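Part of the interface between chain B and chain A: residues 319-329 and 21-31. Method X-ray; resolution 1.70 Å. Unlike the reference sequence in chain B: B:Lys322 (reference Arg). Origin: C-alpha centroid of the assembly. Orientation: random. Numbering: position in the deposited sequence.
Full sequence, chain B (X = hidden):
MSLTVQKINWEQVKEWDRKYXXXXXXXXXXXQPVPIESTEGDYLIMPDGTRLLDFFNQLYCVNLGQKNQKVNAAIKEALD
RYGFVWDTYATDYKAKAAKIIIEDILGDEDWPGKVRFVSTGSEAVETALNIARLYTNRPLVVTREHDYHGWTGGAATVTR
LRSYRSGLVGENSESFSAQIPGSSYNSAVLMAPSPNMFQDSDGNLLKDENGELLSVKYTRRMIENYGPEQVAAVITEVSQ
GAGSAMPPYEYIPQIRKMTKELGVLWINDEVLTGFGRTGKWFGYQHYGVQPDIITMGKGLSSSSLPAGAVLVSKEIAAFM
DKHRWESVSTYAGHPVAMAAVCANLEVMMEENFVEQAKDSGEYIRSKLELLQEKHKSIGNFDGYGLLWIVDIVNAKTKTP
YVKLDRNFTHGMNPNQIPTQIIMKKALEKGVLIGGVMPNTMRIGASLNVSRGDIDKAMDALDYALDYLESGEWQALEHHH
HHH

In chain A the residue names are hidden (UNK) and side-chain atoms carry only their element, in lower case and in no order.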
ATOM      1  N   PHE B 319      13.514  23.561  10.448  1.00 23.57           N
ATOM      2  CA  PHE B 319      13.896  22.444   9.602  1.00 25.14           C
ATOM      3  C   PHE B 319      13.429  22.685   8.169  1.00 24.04           C
ATOM      4  O   PHE B 319      14.223  22.630   7.227  1.00 24.68           O
ATOM      5  CB  PHE B 319      13.304  21.143  10.141  1.00 23.46           C
ATOM      6  CG  PHE B 319      13.409  19.989   9.173  1.00 25.59           C
ATOM      7  CD1 PHE B 319      14.580  19.235   9.080  1.00 27.78           C
ATOM      8  CD2 PHE B 319      12.327  19.657   8.349  1.00 26.27           C
ATOM      9  CE1 PHE B 319      14.662  18.158   8.204  1.00 27.77           C
ATOM     10  CE2 PHE B 319      12.415  18.583   7.460  1.00 26.15           C
ATOM     11  CZ  PHE B 319      13.582  17.834   7.390  1.00 26.01           C
ATOM     12  N   MET B 320      12.142  22.992   8.009  1.00 25.57           N
ATOM     13  CA  MET B 320      11.604  23.237   6.655  1.00 24.34           C
ATOM     14  C   MET B 320      12.343  24.367   5.949  1.00 25.33           C
ATOM     15  O   MET B 320      12.643  24.289   4.749  1.00 23.90           O
ATOM     16  CB  MET B 320      10.090  23.499   6.709  1.00 23.96           C
ATOM     17  CG  MET B 320       9.301  22.277   7.187  1.00 24.14           C
ATOM     18  SD  MET B 320       9.322  20.836   6.084  1.00 24.87           S
ATOM     19  CE  MET B 320       8.454  21.408   4.612  1.00 22.82           C
ATOM     20  N   ASP B 321      12.698  25.397   6.715  1.00 24.58           N
ATOM     21  CA  ASP B 321      13.416  26.555   6.187  1.00 26.34           C
ATOM     22  C   ASP B 321      14.778  26.253   5.564  1.00 26.53           C
ATOM     23  O   ASP B 321      15.278  27.051   4.760  1.00 27.26           O
ATOM     24  CB  ASP B 321      13.639  27.578   7.306  1.00 25.71           C
ATOM     25  CG  ASP B 321      12.444  28.504   7.525  1.00 27.62           C
ATOM     26  OD1 ASP B 321      11.441  28.465   6.768  1.00 28.02           O
ATOM     27  OD2 ASP B 321      12.531  29.306   8.474  1.00 28.96           O
ATOM     28  N   LYS B 322      15.382  25.126   5.939  1.00 27.37           N
ATOM     29  CA  LYS B 322      16.705  24.753   5.425  1.00 26.65           C
ATOM     30  C   LYS B 322      16.656  24.072   4.058  1.00 26.12           C
ATOM     31  O   LYS B 322      17.699  23.778   3.483  1.00 27.05           O
ATOM     32  CB  LYS B 322      17.444  23.838   6.415  1.00 28.16           C
ATOM     33  CG  LYS B 322      17.896  24.544   7.682  1.00 33.80           C
ATOM     34  CD  LYS B 322      18.388  23.517   8.694  1.00 36.73           C
ATOM     35  CE  LYS B 322      18.735  24.202  10.014  1.00 42.73           C
ATOM     36  NZ  LYS B 322      20.090  24.828  10.002  1.00 46.98           N
ATOM     37  N   HIS B 323      15.453  23.830   3.538  1.00 24.54           N
ATOM     38  CA  HIS B 323      15.296  23.094   2.282  1.00 24.70           C
ATOM     39  C   HIS B 323      14.410  23.826   1.297  1.00 24.58           C
ATOM     40  O   HIS B 323      13.713  24.791   1.668  1.00 23.65           O
ATOM     41  CB  HIS B 323      14.679  21.720   2.598  1.00 27.44           C
ATOM     42  CG  HIS B 323      15.447  20.953   3.620  1.00 30.80           C
ATOM     43  ND1 HIS B 323      15.082  20.912   4.950  1.00 31.20           N
ATOM     44  CD2 HIS B 323      16.598  20.251   3.523  1.00 34.86           C
ATOM     45  CE1 HIS B 323      15.956  20.182   5.619  1.00 31.90           C
ATOM     46  NE2 HIS B 323      16.881  19.764   4.778  1.00 38.93           N
ATOM     47  N   ARG B 324      14.462  23.380   0.042  1.00 24.90           N
ATOM     48  CA  ARG B 324      13.541  23.838  -0.993  1.00 24.13           C
ATOM     49  C   ARG B 324      12.387  22.840  -1.016  1.00 23.34           C
ATOM     50  O   ARG B 324      12.582  21.665  -1.316  1.00 24.61           O
ATOM     51  CB  ARG B 324      14.215  23.871  -2.359  1.00 24.05           C
ATOM     52  CG  ARG B 324      15.319  24.910  -2.444  1.00 24.69           C
ATOM     53  CD  ARG B 324      15.970  24.887  -3.799  1.00 24.63           C
ATOM     54  NE  ARG B 324      16.922  25.999  -3.915  1.00 25.01           N
ATOM     55  CZ  ARG B 324      17.922  26.056  -4.787  1.00 26.90           C
ATOM     56  NH1 ARG B 324      18.165  25.056  -5.626  1.00 26.43           N
ATOM     57  NH2 ARG B 324      18.688  27.143  -4.802  1.00 27.98           N
ATOM     58  N   TRP B 325      11.190  23.323  -0.700  1.00 23.93           N
ATOM     59  CA  TRP B 325      10.019  22.445  -0.581  1.00 22.66           C
ATOM     60  C   TRP B 325       9.209  22.549  -1.871  1.00 21.84           C
ATOM     61  O   TRP B 325       8.728  23.618  -2.204  1.00 22.30           O
ATOM     62  CB  TRP B 325       9.167  22.889   0.607  1.00 23.22           C
ATOM     63  CG  TRP B 325       8.010  21.985   0.920  1.00 21.84           C
ATOM     64  CD1 TRP B 325       7.866  20.657   0.565  1.00 22.36           C
ATOM     65  CD2 TRP B 325       6.891  22.304   1.748  1.00 22.31           C
ATOM     66  NE1 TRP B 325       6.697  20.147   1.113  1.00 22.43           N
ATOM     67  CE2 TRP B 325       6.077  21.141   1.828  1.00 21.84           C
ATOM     68  CE3 TRP B 325       6.479  23.469   2.423  1.00 22.74           C
ATOM     69  CZ2 TRP B 325       4.878  21.110   2.558  1.00 22.63           C
ATOM     70  CZ3 TRP B 325       5.285  23.447   3.154  1.00 23.61           C
ATOM     71  CH2 TRP B 325       4.504  22.262   3.227  1.00 22.84           C
ATOM     72  N   GLU B 326       9.083  21.430  -2.590  1.00 21.09           N
ATOM     73  CA  GLU B 326       8.548  21.435  -3.958  1.00 21.73           C
ATOM     74  C   GLU B 326       7.040  21.207  -3.951  1.00 21.12           C
ATOM     75  O   GLU B 326       6.533  20.231  -4.543  1.00 21.19           O
ATOM     76  CB  GLU B 326       9.227  20.342  -4.769  1.00 23.48           C
ATOM     77  CG  GLU B 326      10.724  20.618  -4.980  1.00 23.29           C
ATOM     78  CD  GLU B 326      11.400  19.520  -5.782  1.00 25.94           C
ATOM     79  OE1 GLU B 326      11.242  18.349  -5.413  1.00 23.03           O
ATOM     80  OE2 GLU B 326      12.116  19.819  -6.764  1.00 24.49           O
ATOM     81  N   SER B 327       6.328  22.125  -3.299  1.00 21.43           N
ATOM     82  CA  SER B 327       4.881  21.960  -3.134  1.00 21.99           C
ATOM     83  C   SER B 327       4.164  23.210  -3.602  1.00 22.22           C
ATOM     84  O   SER B 327       4.482  24.327  -3.154  1.00 22.52           O
ATOM     85  CB  SER B 327       4.556  21.679  -1.667  1.00 22.69           C
ATOM     86  OG  SER B 327       3.261  21.088  -1.516  1.00 23.35           O
ATOM     87  N   VAL B 328       3.209  23.034  -4.520  1.00 21.24           N
ATOM     88  CA  VAL B 328       2.420  24.181  -4.968  1.00 21.77           C
ATOM     89  C   VAL B 328       0.938  23.828  -4.951  1.00 22.38           C
ATOM     90  O   VAL B 328       0.536  22.693  -5.269  1.00 22.86           O
ATOM     91  CB  VAL B 328       2.873  24.681  -6.372  1.00 22.48           C
ATOM     92  CG1 VAL B 328       2.791  23.561  -7.406  1.00 23.57           C
ATOM     93  CG2 VAL B 328       2.078  25.924  -6.807  1.00 24.51           C
ATOM     94  N   SER B 329       0.137  24.805  -4.541  1.00 22.14           N
ATOM     95  CA  SER B 329      -1.320  24.716  -4.566  1.00 21.28           C
ATOM     96  C   SER B 329      -1.781  26.052  -5.171  1.00 21.78           C
ATOM     97  O   SER B 329      -1.427  27.114  -4.660  1.00 21.90           O
ATOM     98  CB  SER B 329      -1.866  24.532  -3.145  1.00 22.84           C
ATOM     99  OG  SER B 329      -3.239  24.868  -3.105  1.00 22.11           O
TER
ATOM    100  N   UNK A  21       5.688  32.859   7.442  1.00 24.39           N
ATOM    101  CA  UNK A  21       5.110  32.021   6.369  1.00 24.72           C
ATOM    102  C   UNK A  21       6.076  30.951   5.938  1.00 22.71           C
ATOM    103  O   UNK A  21       7.266  31.207   5.770  1.00 23.30           O
ATOM    104  c   UNK A  21       2.236  33.096   5.603  1.00 30.95           C
ATOM    105  c   UNK A  21       3.547  33.842   5.368  1.00 26.60           C
ATOM    106  c   UNK A  21       3.449  34.699   4.118  1.00 28.72           C
ATOM    107  c   UNK A  21       4.731  32.888   5.175  1.00 24.21           C
ATOM    108  N   UNK A  22       5.576  29.720   5.759  1.00 23.86           N
ATOM    109  CA  UNK A  22       6.430  28.635   5.296  1.00 22.79           C
ATOM    110  C   UNK A  22       6.896  28.866   3.874  1.00 24.07           C
ATOM    111  O   UNK A  22       6.118  29.297   3.026  1.00 25.60           O
ATOM    112  s   UNK A  22       4.708  25.197   6.918  1.00 24.52           S
ATOM    113  c   UNK A  22       5.360  26.871   6.780  1.00 22.83           C
ATOM    114  c   UNK A  22       5.682  27.287   5.353  1.00 22.68           C
ATOM    115  c   UNK A  22       6.239  24.265   6.691  1.00 23.66           C
ATOM    116  N   UNK A  23       8.162  28.553   3.619  1.00 23.33           N
ATOM    117  CA  UNK A  23       8.761  28.737   2.309  1.00 23.42           C
ATOM    118  C   UNK A  23       8.393  27.583   1.382  1.00 23.74           C
ATOM    119  O   UNK A  23       8.235  26.446   1.848  1.00 24.75           O
ATOM    120  c   UNK A  23      10.859  29.914   3.273  1.00 22.46           C
ATOM    121  c   UNK A  23      10.290  28.761   2.454  1.00 22.81           C
ATOM    122  c   UNK A  23       9.026  32.640   3.190  1.00 24.24           C
ATOM    123  c   UNK A  23      10.923  31.206   2.457  1.00 23.24           C
ATOM    124  n   UNK A  23       7.837  33.187   2.928  1.00 25.84           N
ATOM    125  n   UNK A  23       9.629  32.887   4.369  1.00 24.74           N
ATOM    126  n   UNK A  23       9.612  31.862   2.275  1.00 23.41           N
ATOM    127  N   UNK A  24       8.233  27.902   0.098  1.00 24.03           N
ATOM    128  CA  UNK A  24       8.184  26.887  -0.961  1.00 24.49           C
ATOM    129  C   UNK A  24       9.147  27.270  -2.083  1.00 24.20           C
ATOM    130  O   UNK A  24       9.306  28.459  -2.410  1.00 26.32           O
ATOM    131  o   UNK A  24       6.243  27.922  -2.005  1.00 26.50           O
ATOM    132  c   UNK A  24       6.766  26.670  -1.535  1.00 25.85           C
ATOM    133  c   UNK A  24       5.816  26.027  -0.455  1.00 25.81           C
ATOM    134  N   UNK A  25       9.838  26.252  -2.604  1.00 24.59           N
ATOM    135  CA  UNK A  25      10.809  26.366  -3.709  1.00 24.85           C
ATOM    136  C   UNK A  25      12.103  27.105  -3.356  1.00 26.64           C
ATOM    137  O   UNK A  25      13.133  26.865  -3.984  1.00 28.13           O
ATOM    138  c   UNK A  25       8.221  24.029  -6.574  1.00 24.44           C
ATOM    139  c   UNK A  25       6.904  24.365  -6.227  1.00 23.54           C
ATOM    140  c   UNK A  25       9.269  24.861  -6.171  1.00 25.70           C
ATOM    141  c   UNK A  25       6.639  25.521  -5.504  1.00 24.76           C
ATOM    142  c   UNK A  25       7.699  26.346  -5.120  1.00 23.96           C
ATOM    143  c   UNK A  25      10.156  26.902  -4.989  1.00 25.39           C
ATOM    144  c   UNK A  25       9.011  26.029  -5.461  1.00 25.15           C
ATOM    145  N   UNK A  26      12.050  27.943  -2.328  1.00 28.85           N
ATOM    146  CA  UNK A  26      13.235  28.661  -1.833  1.00 28.04           C
ATOM    147  C   UNK A  26      13.554  28.257  -0.408  1.00 27.71           C
ATOM    148  O   UNK A  26      12.651  28.133   0.418  1.00 26.09           O
ATOM    149  o   UNK A  26      12.662  30.669  -3.115  1.00 34.46           O
ATOM    150  c   UNK A  26      12.989  30.187  -1.823  1.00 31.52           C
ATOM    151  N   UNK A  27      14.846  28.107  -0.096  1.00 26.59           N
ATOM    152  CA  UNK A  27      15.251  28.103   1.309  1.00 25.31           C
ATOM    153  C   UNK A  27      15.017  29.471   1.969  1.00 25.88           C
ATOM    154  O   UNK A  27      14.973  30.471   1.296  1.00 26.50           O
ATOM    155  c   UNK A  27      16.731  27.722   1.506  1.00 25.79           C
ATOM    156  c   UNK A  27      17.057  26.409   0.819  1.00 26.07           C
ATOM    157  o   UNK A  27      17.581  28.770   0.991  1.00 26.29           O
ATOM    158  N   UNK A  28      14.904  29.494   3.293  1.00 26.04           N
ATOM    159  CA  UNK A  28      14.774  30.760   4.022  1.00 26.29           C
ATOM    160  C   UNK A  28      16.002  31.635   3.745  1.00 27.49           C
ATOM    161  O   UNK A  28      15.881  32.847   3.581  1.00 26.68           O
ATOM    162  c   UNK A  28      14.461  31.760   6.349  1.00 26.65           C
ATOM    163  n   UNK A  28      12.746  33.102   7.375  1.00 30.68           N
ATOM    164  c   UNK A  28      14.659  30.497   5.513  1.00 28.14           C
ATOM    165  c   UNK A  28      13.027  32.263   6.392  1.00 29.65           C
ATOM    166  o   UNK A  28      12.184  31.915   5.553  1.00 27.24           O
ATOM    167  N   UNK A  29      17.170  30.994   3.700  1.00 27.60           N
ATOM    168  CA  UNK A  29      18.443  31.697   3.504  1.00 32.85           C
ATOM    169  C   UNK A  29      18.533  32.477   2.184  1.00 31.41           C
ATOM    170  O   UNK A  29      19.036  33.604   2.156  1.00 31.72           O
ATOM    171  n   UNK A  29      21.566  30.790   2.227  1.00 43.91           N
ATOM    172  c   UNK A  29      19.577  30.674   3.599  1.00 35.75           C
ATOM    173  o   UNK A  29      21.405  32.123   4.042  1.00 43.03           O
ATOM    174  c   UNK A  29      20.928  31.264   3.305  1.00 42.67           C
ATOM    175  N   UNK A  30      18.006  31.889   1.107  1.00 26.89           N
ATOM    176  CA  UNK A  30      18.080  32.471  -0.251  1.00 27.99           C
ATOM    177  C   UNK A  30      16.852  33.320  -0.622  1.00 27.80           C
ATOM    178  O   UNK A  30      16.869  34.053  -1.621  1.00 28.13           O
ATOM    179  c   UNK A  30      18.253  31.376  -1.297  1.00 27.89           C
ATOM    180  o   UNK A  30      18.221  29.473  -3.317  1.00 30.76           O
ATOM    181  c   UNK A  30      17.304  29.374  -2.485  1.00 28.72           C
ATOM    182  o   UNK A  30      16.645  28.331  -2.358  1.00 27.11           O
ATOM    183  c   UNK A  30      16.986  30.570  -1.612  1.00 27.48           C
ATOM    184  N   UNK A  31      15.811  33.200   0.186  1.00 27.46           N
ATOM    185  CA  UNK A  31      14.508  33.818  -0.093  1.00 27.73           C
ATOM    186  C   UNK A  31      14.544  35.344  -0.153  1.00 31.02           C
ATOM    187  O   UNK A  31      15.089  35.996   0.718  1.00 30.58           O
ATOM    188  c   UNK A  31      11.323  33.627  -0.403  1.00 26.89           C
ATOM    189  c   UNK A  31      13.482  33.382   0.953  1.00 26.93           C
ATOM    190  c   UNK A  31       9.456  34.888   0.449  1.00 25.69           C
ATOM    191  c   UNK A  31      11.467  34.699   1.743  1.00 26.31           C
ATOM    192  c   UNK A  31      10.176  35.201   1.581  1.00 27.44           C
ATOM    193  o   UNK A  31       8.176  35.383   0.310  1.00 26.62           O
ATOM    194  c   UNK A  31      10.025  34.118  -0.563  1.00 27.07           C
ATOM    195  c   UNK A  31      12.069  33.925   0.757  1.00 27.40           C
TER
HETATM  196  O   HOH W   1       9.338  26.985   5.726  1.00 29.42           O
HETATM  197  O   HOH W   2       9.941  25.026   3.656  1.00 29.77           O
HETATM  198  O   HOH W   3       4.043  27.038  -3.464  1.00 24.06           O
HETATM  199  O   HOH W   4      11.078  25.836   0.634  1.00 25.12           O
HETATM  200  O   HOH W   5      17.710  28.326   4.949  1.00 28.04           O

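Position 21 carries four carbons, forked at the second. The CA-to-CB bond points away from the chain B stretch, and the side chain makes no contact with it. It is A:Leu21.

Position 22 has an unbranched chain of two carbons, a sulfur and a carbon. The terminal carbon lies against B:Met320 CG and B:Trp325 CZ3. Only methionine fits, so it is A:Met22. Its CE lies 3.7 Å from B:Met320 CG and 3.8 Å from B:Trp325 CZ3, an apolar contact.

Position 23 has three carbons, a nitrogen, then a carbon bearing two nitrogens. A carbon of the chain lies near B:Asp321 OD1. It is A:Arg23. Its CG is 3.8 Å from B:Asp321 OD1, but the guanidinium makes no salt bridge there. Water 1 instead links A:Arg23 N (2.9 Å from the water O) to B:Asp321 OD1 (2.8 Å).

Position 24 has one carbon carrying an oxygen and a carbon. The outer carbon lies near B:Ser327 O. This is A:Thr24. Its CG2 is 3.5 Å from B:Ser327 O, and water 3 donates to both A:Thr24 OG1 and B:Ser327 O.

Position 25 has one carbon and a six-carbon ring without oxygen. CA-to-CB points away, yet the ring comes back to chain B. B:Trp325 O lies over one face, and B:Val328 CB sits at the edge. It is A:Phe25. Phi is positive, at 69°. Its CE2 is 4.0 Å from B:Val328 CB. The backbone N of A:Phe25 donates to B:Trp325 O at 2.9 Å.

Position 26 has one carbon and one oxygen. The CA-to-CB bond points away from the chain B stretch. It is A:Ser26. Water 4 accepts from B:Trp325 N, and its O lies 2.8 Å from A:Ser26 O and 3.0 Å from B:His323 O.

Position 27 again has a carbon bearing an oxygen and a carbon. The outer carbon lies near B:Arg324 CG. It is A:Thr27, with CG2 4.0 Å from B:Arg324 CG.

Position 28 has three carbons, the third bearing an oxygen and a nitrogen. Its first carbon packs against B:Asp321 CB. It is A:Gln28. Its N donates to B:Asp321 O at 2.9 Å. Its OE1 accepts from A:Arg23 NH1 at 3.0 Å.

Position 29 has two carbons, the second bearing an oxygen and a nitrogen: A:Asn29. Its N reaches B:Asp321 O through water 5.

Position 30 has three carbons, the third bearing two oxygens, close to the B:Arg324 guanidinium. It is A:Glu30. OE1 accepts from B:Arg324 NH2 and OE2 from B:Arg324 NE, each at 2.8 Å.

Position 31 has one carbon and a six-carbon ring bearing an oxygen, out of reach of this stretch: A:Tyr31.

Two direct backbone hydrogen bonds fix the register, and waters 1, 3 and 5 bridge polar atoms of the two chains. The two-pronged salt bridge adds charge pairing. A:Glu30 OE2 also accepts from A:Thr27 N at 2.9 Å, which ties the carboxylate to its own loop. A:Met22 and A:Phe25 supply apolar packing.

Chain A (21-31) LMRTFSTQNEY
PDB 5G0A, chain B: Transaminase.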